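PF04016 domain protein (PDB 3L5O) is of unknown function but may take part in heavy-metal chelation, with an active site formed where enolase-like and Rossmann-like folds meet. Local coordinates at residues N129-M134 against T216-G221; F35-L40 against R80-C85; P59-E64 against V197-L202; D25-G30 against P226-H231; S164-S169 against F182-C187. One frame throughout, in Å; residues are numbered along the deposited sequence.

Contact 1. Residues N129-M134 against T216-G221; sequences NDPFIM and TLVGPG. With EDO (1,2-ethanediol), chain G.
V218 has CG1 anti to its backbone N (chi1 -177°), a torsion that carries this methyl from the strand toward P131 and F132. F132 keeps CG beside its own backbone N (chi1 -62°); its side chain starts off to one side of V218, and only the far end of the ring reaches it, CE2 lying 4.2 Å from V218 CG1 at an oblique angle. P131 CG meets V218 CG1 at 3.9 Å, the two side chains lying slantwise to each other, and V218 CG2 is almost as near. P131 CB is at the limit of contact with T216 CG2, 4.5 Å away. Proline costs nothing in the first turn of this short, weakly bonded helix, where N-H groups make no helix bonds, and its compact puckered ring puts CG forward against the branched valine. D130 is the N-cap. Its OD1 accepts from F132 N at 2.9 Å nearly in line with the C-O bond, and from I133 N at 3.2 Å from above the carboxylate plane. A bound ethanediol, probably from the crystallisation liquor, fits beside these residues: its C1 is 3.8 Å from V218 CG1, and its O1 makes a weak hydrogen bond to D130 OD2. With an alanine at D130, the amides of F132 and I133 would probably lose their cap and the turn holding P131 and F132 could shift. Beyond the contact, F150 meets the F132 ring edge-to-face and Y191 also touches it, P131 rests on E235 and S237, and strand 214-218 is hydrogen-bonded between strands 189-193 and 235-241.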
# COMPACT_ATOMS: atom_id res chain seq x y z
N ASN A 129 -11.00 -10.94 5.96
CA ASN A 129 -11.08 -9.53 5.56
C ASN A 129 -9.84 -8.69 6.01
O ASN A 129 -8.89 -8.48 5.24
CB ASN A 129 -12.41 -8.90 6.03
CG ASN A 129 -12.81 -9.33 7.47
OD1 ASN A 129 -12.24 -10.26 8.05
ND2 ASN A 129 -13.78 -8.62 8.04
N ASP A 130 -9.89 -8.22 7.26
CA ASP A 130 -8.81 -7.48 7.91
C ASP A 130 -7.66 -8.45 8.19
O ASP A 130 -7.90 -9.49 8.81
CB ASP A 130 -9.37 -6.93 9.23
CG ASP A 130 -8.38 -6.07 9.99
OD1 ASP A 130 -7.30 -6.56 10.38
OD2 ASP A 130 -8.63 -4.89 10.28
N PRO A 131 -6.43 -8.13 7.80
CA PRO A 131 -5.33 -9.10 7.90
C PRO A 131 -4.88 -9.34 9.34
O PRO A 131 -4.31 -10.40 9.62
CB PRO A 131 -4.21 -8.45 7.09
CG PRO A 131 -4.48 -7.02 7.16
CD PRO A 131 -5.97 -6.85 7.27
N PHE A 132 -5.10 -8.37 10.21
CA PHE A 132 -4.67 -8.48 11.61
C PHE A 132 -5.62 -9.43 12.33
O PHE A 132 -5.18 -10.33 13.04
CB PHE A 132 -4.61 -7.10 12.28
CG PHE A 132 -3.63 -6.15 11.63
CD1 PHE A 132 -2.27 -6.42 11.66
CD2 PHE A 132 -4.06 -5.00 10.98
CE1 PHE A 132 -1.35 -5.55 11.04
CE2 PHE A 132 -3.16 -4.13 10.37
CZ PHE A 132 -1.80 -4.39 10.41
N ILE A 133 -6.91 -9.27 12.08
CA ILE A 133 -7.94 -10.17 12.60
C ILE A 133 -7.82 -11.57 12.02
O ILE A 133 -7.91 -12.55 12.76
CB ILE A 133 -9.34 -9.60 12.35
CG1 ILE A 133 -9.61 -8.46 13.34
CG2 ILE A 133 -10.43 -10.67 12.50
CD1 ILE A 133 -10.55 -7.43 12.80
N MSE A 134 -7.63 -11.67 10.72
CA MSE A 134 -7.40 -12.95 10.07
C MSE A 134 -6.31 -13.80 10.72
O MSE A 134 -6.40 -15.02 10.72
CB MSE A 134 -6.93 -12.74 8.64
CG MSE A 134 -7.98 -12.45 7.61
SE MSE A 134 -7.01 -12.24 5.90
CE MSE A 134 -7.55 -13.98 5.06
N THR A 216 3.48 -9.38 5.18
CA THR A 216 2.26 -8.85 4.59
C THR A 216 2.40 -7.36 4.37
O THR A 216 2.87 -6.67 5.27
CB THR A 216 1.08 -9.08 5.56
OG1 THR A 216 0.94 -10.48 5.84
CG2 THR A 216 -0.26 -8.68 4.97
N LEU A 217 2.03 -6.89 3.18
CA LEU A 217 1.90 -5.45 2.85
C LEU A 217 0.46 -5.07 3.00
O LEU A 217 -0.40 -5.78 2.51
CB LEU A 217 2.37 -5.16 1.44
CG LEU A 217 2.69 -3.71 1.09
CD1 LEU A 217 3.96 -3.27 1.75
CD2 LEU A 217 2.84 -3.62 -0.45
N VAL A 218 0.18 -4.00 3.75
CA VAL A 218 -1.18 -3.69 4.19
C VAL A 218 -1.53 -2.24 3.98
O VAL A 218 -0.73 -1.34 4.26
CB VAL A 218 -1.38 -3.93 5.76
CG1 VAL A 218 -2.83 -3.67 6.17
CG2 VAL A 218 -0.97 -5.29 6.17
N GLY A 219 -2.76 -2.00 3.55
CA GLY A 219 -3.30 -0.67 3.49
C GLY A 219 -3.94 -0.43 2.12
O GLY A 219 -3.78 -1.23 1.20
N PRO A 220 -4.67 0.66 2.01
CA PRO A 220 -5.40 1.01 0.79
C PRO A 220 -4.54 1.17 -0.47
O PRO A 220 -5.04 0.94 -1.58
CB PRO A 220 -6.04 2.35 1.16
CG PRO A 220 -6.15 2.31 2.63
CD PRO A 220 -4.92 1.64 3.09
N GLY A 221 -3.27 1.56 -0.29
CA GLY A 221 -2.30 1.71 -1.35
C GLY A 221 -1.47 0.48 -1.70
O GLY A 221 -0.47 0.56 -2.42
C1 EDO G . -6.09 -3.46 8.10
O1 EDO G . -7.37 -4.04 7.92
C2 EDO G . -6.17 -1.97 7.85
O2 EDO G . -6.10 -1.29 9.09

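Contact 2. Residues F35-L40 against R80-C85; sequences FLVDEL and RVAAGC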
# COMPACT_ATOMS: atom_id res chain seq x y z
N PHE A 35 -3.36 1.54 -20.95
CA PHE A 35 -4.00 2.20 -19.81
C PHE A 35 -3.54 3.64 -19.67
O PHE A 35 -2.33 3.88 -19.56
CB PHE A 35 -3.71 1.45 -18.51
CG PHE A 35 -4.42 0.13 -18.41
CD1 PHE A 35 -4.01 -0.96 -19.17
CD2 PHE A 35 -5.52 -0.02 -17.58
CE1 PHE A 35 -4.67 -2.18 -19.10
CE2 PHE A 35 -6.18 -1.23 -17.51
CZ PHE A 35 -5.76 -2.31 -18.28
N LEU A 36 -4.50 4.57 -19.61
CA LEU A 36 -4.20 6.00 -19.44
C LEU A 36 -4.63 6.53 -18.11
O LEU A 36 -5.48 5.91 -17.46
CB LEU A 36 -4.87 6.83 -20.54
CG LEU A 36 -4.73 6.33 -21.97
CD1 LEU A 36 -5.55 7.19 -22.92
CD2 LEU A 36 -3.26 6.34 -22.40
N VAL A 37 -3.99 7.62 -17.68
CA VAL A 37 -4.43 8.40 -16.51
C VAL A 37 -5.62 9.20 -17.00
O VAL A 37 -5.46 10.16 -17.76
CB VAL A 37 -3.31 9.39 -16.04
CG1 VAL A 37 -3.77 10.22 -14.84
CG2 VAL A 37 -2.02 8.65 -15.69
N ASP A 38 -6.83 8.76 -16.66
CA ASP A 38 -8.05 9.45 -17.12
C ASP A 38 -8.57 10.52 -16.15
O ASP A 38 -9.31 11.43 -16.53
CB ASP A 38 -9.15 8.44 -17.46
CG ASP A 38 -8.76 7.55 -18.61
OD1 ASP A 38 -8.28 8.11 -19.63
OD2 ASP A 38 -8.83 6.31 -18.57
N GLU A 39 -8.16 10.40 -14.90
CA GLU A 39 -8.59 11.30 -13.84
C GLU A 39 -7.57 11.21 -12.72
O GLU A 39 -7.05 10.13 -12.45
CB GLU A 39 -9.98 10.90 -13.34
CG GLU A 39 -10.94 12.06 -13.06
CD GLU A 39 -12.19 11.65 -12.27
OE1 GLU A 39 -12.63 10.47 -12.36
OE2 GLU A 39 -12.72 12.51 -11.53
N LEU A 40 -7.30 12.32 -12.04
CA LEU A 40 -6.28 12.37 -11.01
C LEU A 40 -6.58 13.50 -10.03
O LEU A 40 -6.73 14.65 -10.43
CB LEU A 40 -4.89 12.59 -11.63
CG LEU A 40 -3.75 12.99 -10.69
CD1 LEU A 40 -3.50 12.02 -9.56
CD2 LEU A 40 -2.48 13.13 -11.51
N ARG A 80 1.51 3.67 -17.25
CA ARG A 80 2.84 3.15 -16.94
C ARG A 80 3.89 4.25 -16.87
O ARG A 80 4.88 4.12 -16.15
CB ARG A 80 3.25 2.09 -17.94
CG ARG A 80 4.51 1.40 -17.50
CD ARG A 80 4.86 0.19 -18.31
NE ARG A 80 5.07 0.48 -19.72
CZ ARG A 80 5.09 -0.45 -20.66
NH1 ARG A 80 4.89 -1.73 -20.34
NH2 ARG A 80 5.31 -0.11 -21.93
N VAL A 81 3.70 5.32 -17.64
CA VAL A 81 4.61 6.47 -17.59
C VAL A 81 4.43 7.22 -16.25
O VAL A 81 5.41 7.48 -15.54
CB VAL A 81 4.43 7.40 -18.81
CG1 VAL A 81 5.28 8.65 -18.68
CG2 VAL A 81 4.80 6.67 -20.10
N ALA A 82 3.20 7.53 -15.90
CA ALA A 82 2.86 8.11 -14.60
C ALA A 82 3.34 7.24 -13.39
O ALA A 82 3.72 7.78 -12.38
CB ALA A 82 1.37 8.31 -14.49
N ALA A 83 3.33 5.91 -13.53
CA ALA A 83 3.78 4.99 -12.49
C ALA A 83 5.26 5.18 -12.17
O ALA A 83 5.66 4.93 -11.06
CB ALA A 83 3.50 3.54 -12.87
N GLY A 84 6.07 5.60 -13.16
CA GLY A 84 7.45 5.99 -12.94
C GLY A 84 7.65 7.02 -11.83
O GLY A 84 8.72 7.11 -11.23
N CYS A 85 6.61 7.80 -11.56
CA CYS A 85 6.64 8.75 -10.44
C CYS A 85 6.79 8.09 -9.07
O CYS A 85 7.23 8.76 -8.14
CB CYS A 85 5.38 9.62 -10.41
SG CYS A 85 5.22 10.75 -11.79
O HOH W 1 -0.01 2.25 -19.36
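V37 and A82 join two parts of what is probably the enolase-like half of the protein, the three-stranded antiparallel meander 39-42, 46-51, 54-59 and the helices that follow it. V37 sits just before the first strand of the meander and A82 on helix 79-83. The valine holds CG1 anti to its backbone N (chi1 179°), which leaves CG2 beside that nitrogen and aims it at the helix; CG2 meets A82 CB at 3.6 Å, the one side-chain touch between the two segments. Alanine suits the helical position because a single methyl lets the chain of V37 come close, and A82 is also packed against A100 of helix 91-105. The branched valine in turn also touches L79 and I49, joining helix to sheet. The larger residues at the near end of the segments turn elsewhere. F35 has CG beside its backbone N (chi1 -71°), and its ring leads off to meet Y104 edge-to-face. The R80 chain leads away from F35, toward a long and weak ion pair with E33. Where the meander begins, D38 and E39 both face R50 in a classic beta bulge, and E39 OE1 forms a salt bridge with R50 NE. With their side chains turned away, F35 and R80 are joined through the backbone alone: F35 O and R80 N stand 4.5 Å apart, and one water bridges them, donating to F35 O at 2.8 Å and accepting from R80 N at 3.0 Å.

Contact 3. Residues P59-E64 against V197-L202; sequences PNRPFE and VVDKTL. With IMD (imidazole), chain E; IMD (imidazole), chain D.
The pocket between the enolase-like and Rossmann-like parts, probably part of the proposed active site, is lined here by P59 and R61 on one side and V198 and D199 on the other, with two imidazoles, probably from the crystallisation liquor, bound in it. P59 CD packs 3.9 Å from V198 CG2, the two side chains sliding past each other in opposite directions; both are compact and apolar, which suits a close approach of strand end to helix. One imidazole lies between R61 and V198: its C4 comes within 3.2 Å of R61 NE, its C2 is 3.9 Å from V198 CG1, and its N3 makes a weak hydrogen bond to P59 O. R61 bends at its second torsion to run obliquely past the C4-C5 side of this ring, and its NH2 stays 4.4 Å from D199 OD2, which stands well out of the guanidinium plane, so only charge links them. D199 ends its helix in an Asx turn, OD1 accepting from T201 N at 3.3 Å and from T201 OG1 at 2.7 Å, both from the same face. The second imidazole bonds weakly through N3 to that same OD1, and this N3 lies 2.7 Å from D199 OD2. W168 donates to D199 OD2 and receives R61 in a cation-pi contact. Carbonyl and carboxylate acceptors, an arginine and an aliphatic wall thus surround small flat rings, a setting that might belong to the proposed site.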
# COMPACT_ATOMS: atom_id res chain seq x y z
N PRO A 59 -0.88 6.96 -0.41
CA PRO A 59 -0.94 7.84 0.77
C PRO A 59 -0.01 9.07 0.73
O PRO A 59 1.15 8.95 0.29
CB PRO A 59 -0.52 6.91 1.92
CG PRO A 59 0.43 5.95 1.28
CD PRO A 59 -0.05 5.77 -0.16
N ASN A 60 -0.53 10.20 1.22
CA ASN A 60 0.20 11.47 1.39
C ASN A 60 0.39 11.77 2.87
O ASN A 60 -0.18 11.10 3.70
CB ASN A 60 -0.61 12.63 0.80
CG ASN A 60 -0.66 12.59 -0.71
OD1 ASN A 60 0.21 12.00 -1.33
ND2 ASN A 60 -1.67 13.23 -1.30
N ARG A 61 1.20 12.78 3.19
CA ARG A 61 1.26 13.33 4.56
C ARG A 61 0.69 14.75 4.55
O ARG A 61 0.69 15.40 3.51
CB ARG A 61 2.70 13.40 5.10
CG ARG A 61 3.65 12.26 4.76
CD ARG A 61 5.11 12.75 4.62
NE ARG A 61 6.12 11.69 4.59
CZ ARG A 61 6.66 11.09 5.66
NH1 ARG A 61 6.29 11.41 6.90
NH2 ARG A 61 7.59 10.14 5.48
N PRO A 62 0.22 15.24 5.70
CA PRO A 62 -0.11 16.67 5.84
C PRO A 62 1.14 17.56 5.84
O PRO A 62 1.06 18.75 5.49
CB PRO A 62 -0.83 16.74 7.20
CG PRO A 62 -0.32 15.57 7.97
CD PRO A 62 -0.03 14.49 6.94
N PHE A 63 2.28 16.99 6.25
CA PHE A 63 3.59 17.64 6.10
C PHE A 63 3.86 18.04 4.64
O PHE A 63 3.80 19.23 4.29
CB PHE A 63 4.71 16.71 6.61
N GLU A 64 4.12 17.04 3.79
CA GLU A 64 4.47 17.23 2.38
C GLU A 64 3.60 18.27 1.63
O GLU A 64 2.41 18.41 1.93
CB GLU A 64 4.42 15.88 1.66
N VAL A 197 6.18 1.72 0.24
CA VAL A 197 6.42 1.80 -1.20
C VAL A 197 6.77 3.22 -1.55
O VAL A 197 7.77 3.48 -2.26
CB VAL A 197 5.16 1.35 -2.02
CG1 VAL A 197 5.38 1.52 -3.53
CG2 VAL A 197 4.82 -0.06 -1.68
N VAL A 198 5.95 4.14 -1.06
CA VAL A 198 6.11 5.55 -1.38
C VAL A 198 7.43 6.12 -0.84
O VAL A 198 8.13 6.86 -1.53
CB VAL A 198 4.95 6.38 -0.81
CG1 VAL A 198 5.21 7.87 -0.97
CG2 VAL A 198 3.60 5.98 -1.47
N ASP A 199 7.80 5.79 0.39
CA ASP A 199 9.02 6.39 0.90
C ASP A 199 10.31 5.58 0.63
O ASP A 199 11.40 6.03 0.98
CB ASP A 199 8.85 6.85 2.36
CG ASP A 199 8.53 5.76 3.25
OD1 ASP A 199 8.90 4.62 2.89
OD2 ASP A 199 7.92 5.95 4.35
N LYS A 200 10.18 4.45 -0.05
CA LYS A 200 11.33 3.63 -0.47
C LYS A 200 12.05 2.93 0.68
O LYS A 200 13.18 2.49 0.54
CB LYS A 200 12.30 4.42 -1.36
CG LYS A 200 12.10 4.24 -2.89
CD LYS A 200 10.83 4.87 -3.44
CE LYS A 200 10.95 6.41 -3.49
NZ LYS A 200 9.59 6.97 -3.86
N THR A 201 11.36 2.76 1.80
CA THR A 201 11.88 1.93 2.91
C THR A 201 11.64 0.46 2.66
O THR A 201 12.29 -0.40 3.27
CB THR A 201 11.25 2.34 4.26
OG1 THR A 201 9.82 2.37 4.16
CG2 THR A 201 11.69 3.75 4.63
N LEU A 202 10.70 0.16 1.76
CA LEU A 202 10.23 -1.21 1.60
C LEU A 202 11.34 -2.22 1.28
O LEU A 202 11.39 -3.25 1.91
CB LEU A 202 9.10 -1.31 0.55
CG LEU A 202 8.49 -2.70 0.33
CD1 LEU A 202 7.83 -3.23 1.58
CD2 LEU A 202 7.46 -2.66 -0.80
N1 IMD E . 5.25 7.87 2.96
C2 IMD E . 3.91 7.88 2.72
N3 IMD E . 3.54 9.14 2.40
C4 IMD E . 4.64 9.93 2.43
C5 IMD E . 5.71 9.13 2.79
N1 IMD D . 6.26 3.84 7.54
C2 IMD D . 6.16 3.79 6.18
N3 IMD D . 7.40 3.65 5.68
C4 IMD D . 8.28 3.61 6.69
C5 IMD D . 7.56 3.74 7.87

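Contact 4. Residues D25-G30 against P226-H231; sequences DAMING and PVLFEH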
# COMPACT_ATOMS: atom_id res chain seq x y z
N ASP A 25 10.35 -1.75 -10.44
CA ASP A 25 10.40 -2.08 -11.88
C ASP A 25 9.44 -3.24 -12.22
O ASP A 25 8.76 -3.21 -13.21
CB ASP A 25 11.83 -2.49 -12.26
CG ASP A 25 12.86 -1.36 -12.14
OD1 ASP A 25 12.49 -0.16 -12.32
OD2 ASP A 25 14.09 -1.63 -11.94
N ALA A 26 9.37 -4.26 -11.38
CA ALA A 26 8.42 -5.38 -11.54
C ALA A 26 6.96 -4.89 -11.60
O ALA A 26 6.20 -5.33 -12.44
CB ALA A 26 8.58 -6.38 -10.38
N MSE A 27 6.59 -3.98 -10.70
CA MSE A 27 5.23 -3.42 -10.68
C MSE A 27 4.95 -2.59 -11.91
O MSE A 27 3.91 -2.74 -12.55
CB MSE A 27 5.01 -2.54 -9.45
CG MSE A 27 4.98 -3.27 -8.16
SE MSE A 27 4.51 -2.06 -6.68
CE MSE A 27 5.89 -1.00 -6.50
N ILE A 28 5.90 -1.73 -12.26
CA ILE A 28 5.70 -0.80 -13.39
C ILE A 28 5.62 -1.57 -14.70
O ILE A 28 4.76 -1.31 -15.55
CB ILE A 28 6.86 0.26 -13.44
CG1 ILE A 28 6.82 1.18 -12.21
CG2 ILE A 28 6.74 1.11 -14.71
CD1 ILE A 28 8.13 1.96 -12.00
N ASN A 29 6.52 -2.53 -14.87
CA ASN A 29 6.66 -3.22 -16.15
C ASN A 29 5.52 -4.16 -16.43
O ASN A 29 5.36 -4.60 -17.55
CB ASN A 29 8.01 -3.95 -16.24
CG ASN A 29 9.15 -3.00 -16.36
OD1 ASN A 29 8.98 -1.95 -16.98
ND2 ASN A 29 10.33 -3.34 -15.80
N GLY A 30 4.72 -4.45 -15.41
CA GLY A 30 3.50 -5.22 -15.56
C GLY A 30 2.30 -4.44 -16.09
O GLY A 30 1.29 -5.03 -16.42
N PRO A 226 0.31 -10.02 -7.80
CA PRO A 226 0.96 -11.29 -7.45
C PRO A 226 2.44 -11.36 -7.79
O PRO A 226 3.12 -12.18 -7.21
CB PRO A 226 0.18 -12.32 -8.27
CG PRO A 226 -1.14 -11.70 -8.54
CD PRO A 226 -0.92 -10.21 -8.59
N VAL A 227 2.93 -10.54 -8.72
CA VAL A 227 4.36 -10.48 -9.01
C VAL A 227 5.16 -10.14 -7.74
O VAL A 227 6.29 -10.61 -7.54
CB VAL A 227 4.67 -9.47 -10.17
CG1 VAL A 227 4.56 -8.02 -9.71
CG2 VAL A 227 6.03 -9.74 -10.80
N LEU A 228 4.56 -9.38 -6.83
CA LEU A 228 5.18 -9.10 -5.53
C LEU A 228 5.53 -10.36 -4.70
O LEU A 228 6.45 -10.32 -3.90
CB LEU A 228 4.30 -8.12 -4.73
CG LEU A 228 4.08 -6.74 -5.41
CD1 LEU A 228 3.05 -5.89 -4.72
CD2 LEU A 228 5.38 -5.96 -5.56
N PHE A 229 4.84 -11.48 -4.94
CA PHE A 229 5.13 -12.72 -4.22
C PHE A 229 6.45 -13.35 -4.67
O PHE A 229 6.98 -14.24 -4.02
CB PHE A 229 4.00 -13.74 -4.43
CG PHE A 229 2.64 -13.28 -3.94
CD1 PHE A 229 2.49 -12.59 -2.74
CD2 PHE A 229 1.50 -13.60 -4.67
CE1 PHE A 229 1.24 -12.18 -2.31
CE2 PHE A 229 0.24 -13.21 -4.23
CZ PHE A 229 0.12 -12.50 -3.05
N GLU A 230 6.94 -12.87 -5.80
CA GLU A 230 8.25 -13.23 -6.35
C GLU A 230 9.33 -12.26 -5.86
O GLU A 230 10.51 -12.44 -6.15
CB GLU A 230 8.16 -13.27 -7.89
CG GLU A 230 6.98 -14.11 -8.41
CD GLU A 230 6.68 -13.92 -9.91
OE1 GLU A 230 7.56 -13.40 -10.66
OE2 GLU A 230 5.57 -14.28 -10.37
N HIS A 231 8.92 -11.25 -5.08
CA HIS A 231 9.81 -10.18 -4.64
C HIS A 231 9.78 -10.00 -3.13
O HIS A 231 9.85 -8.87 -2.63
CB HIS A 231 9.47 -8.87 -5.37
CG HIS A 231 9.95 -8.85 -6.78
ND1 HIS A 231 11.28 -8.66 -7.11
CD2 HIS A 231 9.31 -9.10 -7.95
CE1 HIS A 231 11.42 -8.78 -8.41
NE2 HIS A 231 10.24 -9.03 -8.95
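A26 and H231 make the tightest part of this contact: A26 CB lies 3.4 Å from H231 NE2 and 3.7 Å from H231 CD2, approaching the imidazole obliquely. A small residue such as alanine suits so close an approach. Beside it M27, modelled as selenomethionine, lays CG 3.8 Å from L228 CD2, with its SE only slightly farther from the same methyl. Its chain bends at the third torsion, and the flexible selenomethionine and the branched leucine cross at a slant, both buried; L228 also leans on I23 and L236. V227 packs more loosely. Its CG2, anti to the backbone N, is 4.2 Å from A26 CB, and its CG1 stands equally far from A26 O. Toward solvent the polar residues take over: E230 and N29 are exposed and take no part, while D25, one residue before the alanine, turns to a salt bridge with K87. No hydrogen bond crosses between the segments; van der Waals contact joins them. The N-terminal helix 22-29 packs here against the 3-10 turn 226-230, which lies in the connection between the neighbouring strands 214-218 and 235-241, a crossover between parallel strands in which a 3-10 segment takes the helix's place, as in a Rossmann-like sheet.

Contact 5. Residues S164-S169 against F182-C187; sequences SILEWS and FILPEC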
# COMPACT_ATOMS: atom_id res chain seq x y z
N SER A 164 5.83 -5.63 18.42
CA SER A 164 6.55 -4.36 18.26
C SER A 164 6.01 -3.55 17.09
O SER A 164 5.94 -4.06 15.96
CB SER A 164 8.02 -4.60 18.01
OG SER A 164 8.61 -5.36 19.03
N ILE A 165 5.65 -2.29 17.38
CA ILE A 165 5.16 -1.32 16.40
C ILE A 165 6.27 -0.32 16.16
O ILE A 165 6.87 0.16 17.12
CB ILE A 165 3.87 -0.62 16.85
CG1 ILE A 165 2.73 -1.65 16.97
CG2 ILE A 165 3.43 0.48 15.80
CD1 ILE A 165 1.57 -1.19 17.75
N LEU A 166 6.59 -0.10 14.89
CA LEU A 166 7.65 0.81 14.42
C LEU A 166 7.01 1.84 13.55
O LEU A 166 6.24 1.48 12.66
CB LEU A 166 8.67 0.04 13.60
CG LEU A 166 9.52 -1.03 14.30
CD1 LEU A 166 8.89 -2.42 14.21
CD2 LEU A 166 10.85 -1.07 13.68
N GLU A 167 7.27 3.12 13.81
CA GLU A 167 6.74 4.24 13.01
C GLU A 167 7.79 5.34 12.83
O GLU A 167 8.70 5.48 13.63
CB GLU A 167 5.54 4.86 13.73
CG GLU A 167 4.36 3.91 13.98
CD GLU A 167 3.40 4.44 15.03
OE1 GLU A 167 3.86 4.86 16.09
OE2 GLU A 167 2.17 4.42 14.80
N TRP A 168 7.64 6.16 11.79
CA TRP A 168 8.49 7.35 11.59
C TRP A 168 8.42 8.25 12.77
O TRP A 168 9.45 8.75 13.20
CB TRP A 168 8.06 8.17 10.36
CG TRP A 168 8.62 7.67 9.08
CD1 TRP A 168 7.92 7.19 7.99
CD2 TRP A 168 10.01 7.60 8.71
NE1 TRP A 168 8.79 6.83 6.99
CE2 TRP A 168 10.08 7.06 7.39
CE3 TRP A 168 11.22 7.92 9.37
CZ2 TRP A 168 11.29 6.84 6.72
CZ3 TRP A 168 12.44 7.71 8.69
CH2 TRP A 168 12.46 7.17 7.38
N SER A 169 7.21 8.48 13.26
CA SER A 169 6.98 9.36 14.39
C SER A 169 6.23 8.57 15.44
O SER A 169 5.00 8.59 15.47
CB SER A 169 6.15 10.60 13.98
OG SER A 169 6.79 11.36 12.97
N PHE A 182 17.12 -3.72 14.19
CA PHE A 182 17.32 -4.45 15.42
C PHE A 182 16.18 -5.44 15.66
O PHE A 182 16.39 -6.50 16.18
CB PHE A 182 17.44 -3.48 16.61
CG PHE A 182 18.65 -2.58 16.54
CD1 PHE A 182 18.68 -1.48 15.72
CD2 PHE A 182 19.79 -2.87 17.27
CE1 PHE A 182 19.81 -0.66 15.64
CE2 PHE A 182 20.91 -2.05 17.21
CZ PHE A 182 20.90 -0.94 16.40
N ILE A 183 14.96 -5.11 15.25
CA ILE A 183 13.78 -5.86 15.66
C ILE A 183 13.29 -6.81 14.60
O ILE A 183 12.93 -7.95 14.93
CB ILE A 183 12.61 -4.90 16.02
CG1 ILE A 183 12.94 -4.15 17.31
CG2 ILE A 183 11.29 -5.68 16.19
CD1 ILE A 183 11.90 -3.23 17.71
N LEU A 184 13.19 -6.36 13.34
CA LEU A 184 12.55 -7.18 12.32
C LEU A 184 13.20 -8.53 12.06
O LEU A 184 12.46 -9.46 11.74
CB LEU A 184 12.35 -6.42 11.00
CG LEU A 184 11.40 -5.20 11.10
CD1 LEU A 184 11.19 -4.55 9.73
CD2 LEU A 184 10.06 -5.57 11.71
N PRO A 185 14.54 -8.65 12.08
CA PRO A 185 15.18 -9.97 11.92
C PRO A 185 14.81 -11.01 12.97
O PRO A 185 14.97 -12.21 12.69
CB PRO A 185 16.68 -9.63 11.92
CG PRO A 185 16.74 -8.23 11.39
CD PRO A 185 15.55 -7.58 12.11
N GLU A 186 14.31 -10.59 14.14
CA GLU A 186 13.83 -11.51 15.18
C GLU A 186 12.36 -11.92 15.01
O GLU A 186 11.87 -12.76 15.77
CB GLU A 186 13.96 -10.87 16.57
CG GLU A 186 15.32 -10.28 16.90
CD GLU A 186 16.45 -11.17 16.44
OE1 GLU A 186 16.79 -12.16 17.13
OE2 GLU A 186 17.00 -10.88 15.35
N CYS A 187 11.65 -11.33 14.05
CA CYS A 187 10.19 -11.50 13.97
C CYS A 187 9.76 -12.72 13.17
O CYS A 187 10.32 -13.00 12.12
CB CYS A 187 9.54 -10.25 13.42
SG CYS A 187 9.63 -8.86 14.57
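I183 faces S164 and L184 faces L166, two pairs set side by side where a short helix lies over a strand. I183 points toward the strand: its CG2, anti to the backbone N, lies 3.9 Å from S164 CB, and its CG1 branch, beside that nitrogen (chi1 -70°), runs out extended to place CD1 4.1 Å from the same CB. Both ends rest on the serine, and S164 OG is equally close to CG2. A small serine suits this place, with both isoleucine branches close to it. L166, two residues along the strand, points the same way as S164, and its CD1 meets L184 CD2 at 4.2 Å. These leucines cross at a slant. L184 leaves its backbone to one side and only its far end swings in to the strand, with CG beside the backbone N (chi1 -64°); L184 also touches V147, and L205 and L208 of helix 202-208. Branched apolar chains are suited to both helical positions, for they cover a sheet face whose residues differ in size. An alanine at I183 lacks both branches, and a gap would probably open between S164 and Y175, which the isoleucine also touches. Helix 180-183, continued as a 3-10 turn at 184-186, leads from the edge strand 175-176 into strand 189-193, passing strands 162-167 and 143-147; a helix packed on a parallel sheet in a crossover of this kind is characteristic of the Rossmann-like fold.

How the contacts relate
From the N terminus, helix 22-29 opens contact 4, which closes at 226-231 and encloses all the others. Contact 2 closes first, joining 35-40 to 80-85 within the probably enolase-like part; R80 and A83 pack on I28 of contact 4. Contact 3 opens at 59-64 inside that loop and closes at 197-202, crossing both contact 2 and contact 1; together with contact 4 it ties the two halves of the protein to each other. Contact 1, from 129-134 to 216-221, holds a short helix to the Rossmann-like sheet; L217 packs on L202. Contact 5, the shortest span, lies within contacts 1, 3 and 4 on the same sheet, and W168 links it to contact 3.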